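PDB 7CGF: PUM-HD domain-containing protein from Caenorhabditis elegans, which probably binds 3' untranslated regions of messenger RNAs through its Pumilio-repeat domain. Local coordinates for residues L38-D43 against S47-Q52; D75-D80 against Y85-F90; N268-C273 against S283-A288. The protein carries 2 engineered substitutions. All coordinates share one frame; numbering follows the deposited sequence.

Overall arrangement
The three contacts follow one another along the chain; none encloses or crosses another. Interaction 1 comes first and closes the tight turn from helix 37-41 into helix 44-56, inside the predicted Pumilio repeat 32-68. Interaction 2 closes the corresponding turn from helix 74-78 to helix 83-89 in the next predicted repeat. These two touch: Lys42 NZ and Glu76 OE2 form a salt bridge, and Ala41 packs on Leu77. Interaction 3 lies with its centre about 55 Å from that of interaction 1, across the chain's centre, and joins helix 266-276 to helix 279-290. The RNA, chain B, runs antiparallel to the protein: A8 meets interactions 1 and 2, U7 interaction 2, and U3 and G2 interaction 3.

Interaction 1: residues L38-D43 against S47-Q52. With nucleotides of chain B.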
# COMPACT_ATOMS: atom_id res chain seq x y z
N LEU A 38 -8.46 -3.41 -33.54
CA LEU A 38 -8.69 -2.18 -32.78
C LEU A 38 -10.16 -2.03 -32.41
O LEU A 38 -10.49 -1.76 -31.24
CB LEU A 38 -8.20 -0.98 -33.59
CG LEU A 38 -8.47 0.41 -33.01
CD1 LEU A 38 -7.80 0.60 -31.65
CD2 LEU A 38 -8.04 1.50 -33.99
N LYS A 39 -11.07 -2.19 -33.38
CA LYS A 39 -12.49 -2.06 -33.09
C LYS A 39 -12.94 -3.11 -32.08
O LYS A 39 -13.68 -2.80 -31.13
CB LYS A 39 -13.31 -2.16 -34.38
CG LYS A 39 -13.34 -0.89 -35.21
CD LYS A 39 -14.14 -1.13 -36.50
CE LYS A 39 -13.82 -0.11 -37.59
NZ LYS A 39 -14.30 1.26 -37.23
N PHE A 40 -12.48 -4.36 -32.24
CA PHE A 40 -12.86 -5.41 -31.30
C PHE A 40 -12.38 -5.07 -29.88
O PHE A 40 -13.15 -5.20 -28.92
CB PHE A 40 -12.28 -6.75 -31.74
CG PHE A 40 -13.25 -7.61 -32.51
CD1 PHE A 40 -13.45 -7.43 -33.86
CD2 PHE A 40 -13.94 -8.62 -31.86
CE1 PHE A 40 -14.35 -8.24 -34.56
CE2 PHE A 40 -14.84 -9.44 -32.55
CZ PHE A 40 -15.04 -9.24 -33.90
N ALA A 41 -11.13 -4.64 -29.75
CA ALA A 41 -10.53 -4.48 -28.43
C ALA A 41 -11.14 -3.31 -27.66
O ALA A 41 -11.15 -3.34 -26.42
CB ALA A 41 -9.01 -4.30 -28.54
N LYS A 42 -11.67 -2.31 -28.37
CA LYS A 42 -12.32 -1.17 -27.71
C LYS A 42 -13.80 -1.39 -27.45
O LYS A 42 -14.47 -0.48 -26.94
CB LYS A 42 -12.12 0.11 -28.53
CG LYS A 42 -10.66 0.46 -28.67
CD LYS A 42 -10.42 1.73 -29.48
CE LYS A 42 -10.94 2.95 -28.77
NZ LYS A 42 -10.72 4.17 -29.60
N ASP A 43 -14.33 -2.56 -27.81
CA ASP A 43 -15.73 -2.91 -27.63
C ASP A 43 -15.87 -3.86 -26.45
O ASP A 43 -15.02 -4.73 -26.25
CB ASP A 43 -16.26 -3.57 -28.90
CG ASP A 43 -17.73 -3.89 -28.82
OD1 ASP A 43 -18.54 -2.97 -29.07
OD2 ASP A 43 -18.06 -5.06 -28.52
N SER A 47 -13.83 -7.15 -26.76
CA SER A 47 -12.68 -7.32 -25.87
C SER A 47 -12.81 -8.59 -25.06
O SER A 47 -11.81 -9.30 -24.85
CB SER A 47 -12.55 -6.10 -24.97
OG SER A 47 -11.46 -6.30 -24.08
N ARG A 48 -14.02 -8.90 -24.62
CA ARG A 48 -14.25 -10.13 -23.88
C ARG A 48 -13.98 -11.35 -24.76
O ARG A 48 -13.37 -12.32 -24.30
CB ARG A 48 -15.67 -10.15 -23.32
CG ARG A 48 -15.82 -9.32 -22.05
CD ARG A 48 -17.25 -9.27 -21.53
NE ARG A 48 -17.28 -8.66 -20.21
CZ ARG A 48 -18.32 -8.00 -19.71
NH1 ARG A 48 -19.43 -7.85 -20.42
NH2 ARG A 48 -18.22 -7.47 -18.50
N PHE A 49 -14.37 -11.28 -26.03
CA PHE A 49 -14.03 -12.35 -26.97
C PHE A 49 -12.52 -12.53 -27.08
O PHE A 49 -12.01 -13.66 -26.98
CB PHE A 49 -14.63 -12.07 -28.35
CG PHE A 49 -14.17 -13.06 -29.39
CD1 PHE A 49 -14.68 -14.35 -29.39
CD2 PHE A 49 -13.21 -12.72 -30.31
CE1 PHE A 49 -14.26 -15.27 -30.32
CE2 PHE A 49 -12.78 -13.64 -31.25
CZ PHE A 49 -13.30 -14.92 -31.26
N ILE A 50 -11.78 -11.44 -27.32
CA ILE A 50 -10.33 -11.55 -27.47
C ILE A 50 -9.71 -12.14 -26.22
O ILE A 50 -8.84 -13.02 -26.28
CB ILE A 50 -9.72 -10.18 -27.80
CG1 ILE A 50 -10.19 -9.70 -29.18
CG2 ILE A 50 -8.20 -10.26 -27.73
CD1 ILE A 50 -9.87 -8.23 -29.43
N GLN A 51 -10.11 -11.63 -25.06
CA GLN A 51 -9.52 -12.13 -23.82
C GLN A 51 -9.77 -13.62 -23.64
O GLN A 51 -8.87 -14.36 -23.22
CB GLN A 51 -10.09 -11.37 -22.62
CG GLN A 51 -9.66 -9.93 -22.55
CD GLN A 51 -10.43 -9.20 -21.48
OE1 GLN A 51 -10.35 -9.57 -20.31
NE2 GLN A 51 -11.21 -8.19 -21.88
N GLN A 52 -10.99 -14.07 -23.93
CA GLN A 52 -11.29 -15.47 -23.68
C GLN A 52 -10.52 -16.37 -24.63
O GLN A 52 -10.01 -17.42 -24.22
CB GLN A 52 -12.79 -15.73 -23.79
CG GLN A 52 -13.20 -17.12 -23.26
CD GLN A 52 -12.45 -17.55 -21.98
OE1 GLN A 52 -11.74 -18.57 -21.96
NE2 GLN A 52 -12.64 -16.79 -20.90
P A B 8 -15.42 -1.15 -13.10
OP1 A B 8 -16.63 -0.32 -12.83
OP2 A B 8 -15.03 -2.35 -12.30
O5' A B 8 -15.56 -1.69 -14.58
C5' A B 8 -15.98 -0.84 -15.64
C4' A B 8 -16.56 -1.66 -16.76
O4' A B 8 -15.54 -2.55 -17.29
C3' A B 8 -17.73 -2.55 -16.35
O3' A B 8 -18.65 -2.62 -17.44
C2' A B 8 -17.06 -3.91 -16.19
O2' A B 8 -17.94 -5.02 -16.29
C1' A B 8 -16.05 -3.86 -17.32
N9 A B 8 -14.93 -4.81 -17.21
C8 A B 8 -14.23 -5.13 -16.08
N7 A B 8 -13.29 -6.04 -16.29
C5 A B 8 -13.38 -6.31 -17.66
C6 A B 8 -12.68 -7.16 -18.52
N6 A B 8 -11.67 -7.96 -18.15
N1 A B 8 -13.05 -7.18 -19.82
C2 A B 8 -14.05 -6.41 -20.24
N3 A B 8 -14.77 -5.56 -19.52
C4 A B 8 -14.39 -5.56 -18.23
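Ser47 N donates to Asp43 O over 2.7 Å at 157°, a first-turn helical bond that starts helix 44-56 directly after helix 37-41 has ended, and the fold-back brings the CA atoms of Ala41 and Ser47 to 4.4 Å. Asp43 occupies the N-cap position, where a short carboxylate can turn onto the backbone N-H groups of the first turn: its OD2 accepts from Gly46 N and also forms a salt bridge with Arg19. Inside the elbow the packing is apolar. Ile50 projects its CD1 into the angle between the helices, 3.7 Å from Phe40 CB and 4.1 Å from Ala41 CB; a long branched chain spans the gap, while alanine is small enough to let it in. The rings of Phe40 and Phe49 meet obliquely, Phe40 CE2 lying 4.3 Å from Phe49 CD2, and Tyr18 packs against Phe49. A short helix leading through a tight turn into a longer one is part of the three-helix Pumilio repeat, whose second helix turns a row of side chains to the RNA. Gln51 belongs to that row. Its chain is extended beyond CG (chi2 171°), which carries the amide to the Watson-Crick edge of A8 of chain B: OE1 accepts from A8 N6 at 3.0 Å and 175°, while NE2 donates to A8 N1 at 2.9 Å. An amide suits adenine because it offers an acceptor and a donor side by side. Ser47 acts from the second shell, its OG accepting from Gln51 NE2 at 2.9 Å, within the amide plane, and bonding in turn to Phe82 O, so the rotation of the amide is fixed by bonds on both sides. Arg48 passes over one face of the adenine near C2, and its guanidinium edge comes near the ribose hydroxyl O2'.

Interaction 2: residues D75-D80 against Y85-F90. With nucleotides of chain B.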
# COMPACT_ATOMS: atom_id res chain seq x y z
N ASP A 75 -0.84 2.55 -28.39
CA ASP A 75 -1.15 3.82 -27.73
C ASP A 75 -2.65 4.04 -27.61
O ASP A 75 -3.10 4.62 -26.63
CB ASP A 75 -0.50 5.01 -28.45
CG ASP A 75 -0.92 6.35 -27.84
OD1 ASP A 75 -0.59 6.61 -26.67
OD2 ASP A 75 -1.60 7.14 -28.52
N GLU A 76 -3.44 3.57 -28.59
CA GLU A 76 -4.88 3.74 -28.48
C GLU A 76 -5.53 2.74 -27.52
O GLU A 76 -6.60 3.02 -26.98
CB GLU A 76 -5.52 3.62 -29.86
CG GLU A 76 -6.88 4.28 -29.93
CD GLU A 76 -7.41 4.33 -31.34
OE1 GLU A 76 -6.59 4.35 -32.28
OE2 GLU A 76 -8.65 4.34 -31.50
N LEU A 77 -4.89 1.59 -27.28
CA LEU A 77 -5.51 0.57 -26.46
C LEU A 77 -5.15 0.68 -24.99
O LEU A 77 -5.94 0.24 -24.15
CB LEU A 77 -5.10 -0.83 -26.95
CG LEU A 77 -5.60 -1.21 -28.36
CD1 LEU A 77 -5.00 -2.56 -28.75
CD2 LEU A 77 -7.12 -1.25 -28.41
N VAL A 78 -3.97 1.21 -24.65
CA VAL A 78 -3.51 1.05 -23.27
C VAL A 78 -4.38 1.83 -22.29
O VAL A 78 -4.58 1.38 -21.16
CB VAL A 78 -2.03 1.40 -23.08
CG1 VAL A 78 -1.14 0.34 -23.72
CG2 VAL A 78 -1.70 2.81 -23.59
N ASP A 79 -4.86 3.02 -22.67
CA ASP A 79 -5.76 3.76 -21.79
C ASP A 79 -7.21 3.67 -22.25
O ASP A 79 -7.98 4.63 -22.09
CB ASP A 79 -5.35 5.22 -21.63
CG ASP A 79 -5.91 5.83 -20.34
OD1 ASP A 79 -5.93 5.11 -19.33
OD2 ASP A 79 -6.35 7.01 -20.33
N ASP A 80 -7.61 2.53 -22.82
CA ASP A 80 -9.01 2.32 -23.14
C ASP A 80 -9.66 1.41 -22.11
O ASP A 80 -9.06 0.42 -21.66
CB ASP A 80 -9.17 1.70 -24.53
CG ASP A 80 -10.62 1.52 -24.89
OD1 ASP A 80 -11.28 2.54 -25.19
OD2 ASP A 80 -11.11 0.38 -24.84
N TYR A 85 -7.30 -4.41 -21.18
CA TYR A 85 -7.21 -5.83 -20.82
C TYR A 85 -6.56 -6.64 -21.92
O TYR A 85 -5.86 -7.62 -21.64
CB TYR A 85 -8.60 -6.40 -20.53
CG TYR A 85 -9.31 -5.69 -19.44
CD1 TYR A 85 -8.98 -5.90 -18.11
CD2 TYR A 85 -10.32 -4.78 -19.74
CE1 TYR A 85 -9.66 -5.22 -17.09
CE2 TYR A 85 -10.97 -4.11 -18.76
CZ TYR A 85 -10.65 -4.31 -17.44
OH TYR A 85 -11.34 -3.63 -16.48
N VAL A 86 -6.82 -6.28 -23.19
CA VAL A 86 -6.20 -6.98 -24.31
C VAL A 86 -4.69 -6.80 -24.28
O VAL A 86 -3.93 -7.76 -24.45
CB VAL A 86 -6.80 -6.49 -25.64
CG1 VAL A 86 -6.05 -7.07 -26.85
CG2 VAL A 86 -8.26 -6.86 -25.71
N VAL A 87 -4.23 -5.57 -24.03
CA VAL A 87 -2.79 -5.34 -23.91
C VAL A 87 -2.22 -6.15 -22.76
O VAL A 87 -1.15 -6.77 -22.89
CB VAL A 87 -2.48 -3.85 -23.77
CG1 VAL A 87 -0.94 -3.65 -23.70
CG2 VAL A 87 -3.11 -3.05 -24.93
N GLN A 88 -2.92 -6.18 -21.62
CA GLN A 88 -2.39 -6.89 -20.46
C GLN A 88 -2.21 -8.38 -20.73
O GLN A 88 -1.33 -9.01 -20.13
CB GLN A 88 -3.32 -6.71 -19.27
CG GLN A 88 -3.20 -5.36 -18.67
CD GLN A 88 -4.01 -5.26 -17.40
OE1 GLN A 88 -3.78 -6.00 -16.44
NE2 GLN A 88 -5.00 -4.36 -17.39
N LYS A 89 -3.04 -8.97 -21.60
CA LYS A 89 -2.89 -10.39 -21.89
C LYS A 89 -1.50 -10.73 -22.41
O LYS A 89 -1.01 -11.84 -22.18
CB LYS A 89 -3.93 -10.85 -22.92
CG LYS A 89 -5.35 -11.01 -22.38
CD LYS A 89 -5.37 -12.02 -21.25
CE LYS A 89 -6.79 -12.47 -20.90
NZ LYS A 89 -6.77 -13.38 -19.70
N PHE A 90 -0.87 -9.81 -23.12
CA PHE A 90 0.44 -10.09 -23.70
C PHE A 90 1.60 -9.77 -22.75
O PHE A 90 2.76 -9.89 -23.16
CB PHE A 90 0.59 -9.36 -25.02
CG PHE A 90 -0.22 -9.99 -26.12
CD1 PHE A 90 0.21 -11.18 -26.70
CD2 PHE A 90 -1.41 -9.45 -26.51
CE1 PHE A 90 -0.55 -11.79 -27.70
CE2 PHE A 90 -2.18 -10.05 -27.50
CZ PHE A 90 -1.74 -11.22 -28.10
P A B 8 -15.42 -1.15 -13.10
OP1 A B 8 -16.63 -0.32 -12.83
OP2 A B 8 -15.03 -2.35 -12.30
O5' A B 8 -15.56 -1.69 -14.58
C5' A B 8 -15.98 -0.84 -15.64
C4' A B 8 -16.56 -1.66 -16.76
O4' A B 8 -15.54 -2.55 -17.29
C3' A B 8 -17.73 -2.55 -16.35
O3' A B 8 -18.65 -2.62 -17.44
C2' A B 8 -17.06 -3.91 -16.19
O2' A B 8 -17.94 -5.02 -16.29
C1' A B 8 -16.05 -3.86 -17.32
N9 A B 8 -14.93 -4.81 -17.21
C8 A B 8 -14.23 -5.13 -16.08
N7 A B 8 -13.29 -6.04 -16.29
C5 A B 8 -13.38 -6.31 -17.66
C6 A B 8 -12.68 -7.16 -18.52
N6 A B 8 -11.67 -7.96 -18.15
N1 A B 8 -13.05 -7.18 -19.82
C2 A B 8 -14.05 -6.41 -20.24
N3 A B 8 -14.77 -5.56 -19.52
C4 A B 8 -14.39 -5.56 -18.23
P U B 7 -11.57 1.89 -8.90
OP1 U B 7 -12.95 2.46 -8.83
OP2 U B 7 -11.17 0.76 -8.03
O5' U B 7 -11.29 1.39 -10.38
C5' U B 7 -11.95 0.25 -10.87
C4' U B 7 -11.92 0.27 -12.36
O4' U B 7 -10.60 -0.07 -12.83
C3' U B 7 -12.83 -0.73 -13.05
O3' U B 7 -14.14 -0.19 -13.15
C2' U B 7 -12.16 -0.95 -14.42
O2' U B 7 -12.73 -0.07 -15.38
C1' U B 7 -10.69 -0.55 -14.15
N1 U B 7 -9.66 -1.61 -14.35
C2 U B 7 -9.11 -1.69 -15.61
O2 U B 7 -9.50 -1.00 -16.52
N3 U B 7 -8.12 -2.65 -15.77
C4 U B 7 -7.66 -3.49 -14.79
O4 U B 7 -6.76 -4.30 -15.04
C5 U B 7 -8.27 -3.32 -13.50
C6 U B 7 -9.23 -2.40 -13.33
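Val87 alone carries the second helix's contact with Leu77 and Val78, and no hydrogen bond crosses between the segments even though they follow each other so closely in the chain. Its two methyls divide the work. CG2 presses on Leu77 CB at 3.6 Å, and CG1, anti to the backbone N (chi1 -178°), meets Val78 CG1 at 4.0 Å; a beta-branched residue suits the place because both branches leave close to the backbone. On the RNA-facing side Tyr85 lays one face of its ring against A8 of chain B, whose N6 sits 3.3 Å above the ring plane over its centre, while U7 of chain B approaches the same ring obliquely. Cutting Tyr85 back to an alanine would probably open a gap beside A8 and leave both bases freer to shift. Gln88 NE2 donates almost straight to U7 O4, 2.9 Å at 174°, and Gln88 OE1 accepts a hydrogen bond from Lys125 NZ, which should hold the amide in its orientation. Among its neighbours the apolar core is shared: Leu77 and Val86 rest on Ala41 of helix 37-41, and on the other flank Val78 and Val87 reach Ile106 and Leu102 of helix 99-106.

Interaction 3: residues N268-C273 against S283-A288; sequences NVIEKC and SMIVGA. With nucleotides of chain B.
Glu271 OE2 is gripped by two donors of one base, G2 of chain B: G2 N1 approaches it at 2.7 Å (153°), and G2 N2 at 2.9 Å (140°). The side chain reaches the base because it stays extended beyond CG (chi2 -168°), holding a single carboxylate oxygen between the ring N-H and the amino group. Tyr311 and Lys315 of helix 309-319 touch the same glutamate, and the lysine's charge may favour its ionised form. One turn earlier, Asn268 lies close to the neighbouring base, its CB 3.4 Å from O4 of U3 of chain B. Lys272, facing yet another way, forms a salt bridge with Glu239.

The other side of helix 266-276 is apolar and turns to helix 279-290. Ile285 makes the contact there. Its CD1 comes to 3.9 Å from Cys273 CB, and its CG2 lies 4.4 Å from Ile270 CG2. Cysteine suits its position because its slim side chain leaves room for the far end of the isoleucine, whereas Ile270 is bulky enough to fill the interior, where it also packs on Leu257, Phe260 and Ala261 of helix 257-261 and on Val312. These contacts join the RNA-lining helix of the predicted Pumilio repeat 252-287 to the helix that follows it.

The apolar contacts have little directionality and involve no base, while a carboxylate accepting from both N1 and N2 favours guanine, since adenine would present an acceptor at N1 and no amino group at C2.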
# COMPACT_ATOMS: atom_id res chain seq x y z
N ASN A 268 -3.38 5.01 17.68
CA ASN A 268 -3.07 3.75 17.02
C ASN A 268 -1.58 3.45 17.06
O ASN A 268 -1.19 2.27 17.02
CB ASN A 268 -3.52 3.79 15.55
CG ASN A 268 -5.01 4.06 15.41
OD1 ASN A 268 -5.44 5.16 15.00
ND2 ASN A 268 -5.82 3.08 15.77
N VAL A 269 -0.75 4.48 17.10
CA VAL A 269 0.70 4.28 17.18
C VAL A 269 1.07 3.59 18.50
O VAL A 269 1.89 2.67 18.52
CB VAL A 269 1.42 5.62 16.99
CG1 VAL A 269 2.93 5.51 17.31
CG2 VAL A 269 1.19 6.13 15.57
N ILE A 270 0.44 3.99 19.61
CA ILE A 270 0.73 3.32 20.88
C ILE A 270 0.31 1.86 20.80
O ILE A 270 1.02 0.97 21.28
CB ILE A 270 0.04 4.02 22.06
CG1 ILE A 270 0.35 5.49 22.09
CG2 ILE A 270 0.48 3.37 23.39
CD1 ILE A 270 -0.31 6.20 23.24
N GLU A 271 -0.85 1.58 20.20
CA GLU A 271 -1.29 0.20 20.07
C GLU A 271 -0.27 -0.62 19.29
O GLU A 271 0.02 -1.76 19.66
CB GLU A 271 -2.66 0.14 19.39
CG GLU A 271 -3.75 0.73 20.26
CD GLU A 271 -5.14 0.41 19.74
OE1 GLU A 271 -5.34 -0.69 19.17
OE2 GLU A 271 -6.04 1.26 19.90
N LYS A 272 0.30 -0.03 18.23
CA LYS A 272 1.28 -0.76 17.44
C LYS A 272 2.52 -1.06 18.26
O LYS A 272 3.12 -2.15 18.13
CB LYS A 272 1.65 0.05 16.19
CG LYS A 272 2.54 -0.69 15.21
CD LYS A 272 1.77 -1.77 14.47
CE LYS A 272 2.69 -2.48 13.47
NZ LYS A 272 1.99 -3.57 12.74
N CYS A 273 2.95 -0.11 19.09
CA CYS A 273 4.07 -0.36 20.00
C CYS A 273 3.80 -1.55 20.91
O CYS A 273 4.70 -2.35 21.20
CB CYS A 273 4.35 0.86 20.86
SG CYS A 273 5.05 2.27 19.98
N SER A 283 7.13 -2.59 29.28
CA SER A 283 7.40 -2.13 30.63
C SER A 283 7.48 -0.60 30.71
O SER A 283 7.02 -0.00 31.69
CB SER A 283 8.70 -2.78 31.13
OG SER A 283 9.17 -2.22 32.35
N MET A 284 8.07 0.04 29.70
CA MET A 284 8.16 1.50 29.70
C MET A 284 6.78 2.14 29.58
O MET A 284 6.50 3.14 30.26
CB MET A 284 9.07 1.97 28.57
CG MET A 284 10.50 1.51 28.76
SD MET A 284 11.46 1.86 27.31
CE MET A 284 11.22 3.64 27.24
N ILE A 285 5.93 1.61 28.70
CA ILE A 285 4.59 2.16 28.51
C ILE A 285 3.74 1.92 29.76
O ILE A 285 3.08 2.84 30.25
CB ILE A 285 3.94 1.57 27.26
CG1 ILE A 285 4.74 1.94 26.01
CG2 ILE A 285 2.48 2.04 27.12
CD1 ILE A 285 4.33 1.17 24.75
N VAL A 286 3.77 0.70 30.30
CA VAL A 286 3.03 0.40 31.53
C VAL A 286 3.50 1.29 32.68
O VAL A 286 2.68 1.83 33.44
CB VAL A 286 3.17 -1.09 31.89
CG1 VAL A 286 2.58 -1.36 33.27
CG2 VAL A 286 2.46 -1.95 30.85
N GLY A 287 4.81 1.48 32.83
CA GLY A 287 5.30 2.32 33.91
C GLY A 287 4.86 3.76 33.77
O GLY A 287 4.53 4.41 34.77
N ALA A 288 4.84 4.27 32.54
CA ALA A 288 4.34 5.62 32.31
C ALA A 288 2.87 5.72 32.68
O ALA A 288 2.43 6.71 33.27
CB ALA A 288 4.54 6.01 30.85
P U B 3 -13.67 5.85 13.02
OP1 U B 3 -13.92 6.98 12.09
OP2 U B 3 -14.52 4.65 13.00
O5' U B 3 -12.19 5.28 12.87
C5' U B 3 -11.80 4.55 11.71
C4' U B 3 -10.68 5.29 11.03
O4' U B 3 -9.52 5.33 11.90
C3' U B 3 -10.15 4.69 9.74
O3' U B 3 -10.99 5.03 8.65
C2' U B 3 -8.76 5.30 9.63
O2' U B 3 -8.84 6.59 9.07
C1' U B 3 -8.35 5.45 11.11
N1 U B 3 -7.32 4.49 11.55
C2 U B 3 -6.03 4.99 11.43
O2 U B 3 -5.83 6.11 11.00
N3 U B 3 -5.03 4.14 11.84
C4 U B 3 -5.19 2.87 12.32
O4 U B 3 -4.21 2.20 12.65
C5 U B 3 -6.56 2.41 12.41
C6 U B 3 -7.55 3.22 12.02
P G B 2 -16.99 3.89 17.14
OP1 G B 2 -17.71 4.34 15.92
OP2 G B 2 -16.84 2.45 17.37
O5' G B 2 -15.53 4.54 17.04
C5' G B 2 -15.36 5.95 17.11
C4' G B 2 -13.92 6.32 16.88
O4' G B 2 -13.11 5.79 17.95
C3' G B 2 -13.29 5.76 15.62
O3' G B 2 -13.64 6.52 14.47
C2' G B 2 -11.80 5.76 15.96
O2' G B 2 -11.24 7.06 15.84
C1' G B 2 -11.84 5.40 17.45
N9 G B 2 -11.63 3.96 17.67
C8 G B 2 -12.51 2.91 17.53
N7 G B 2 -11.98 1.75 17.80
C5 G B 2 -10.67 2.04 18.14
C6 G B 2 -9.60 1.19 18.53
O6 G B 2 -9.58 -0.03 18.67
N1 G B 2 -8.43 1.93 18.79
C2 G B 2 -8.33 3.29 18.69
N2 G B 2 -7.12 3.80 18.96
N3 G B 2 -9.32 4.09 18.31
C4 G B 2 -10.45 3.39 18.06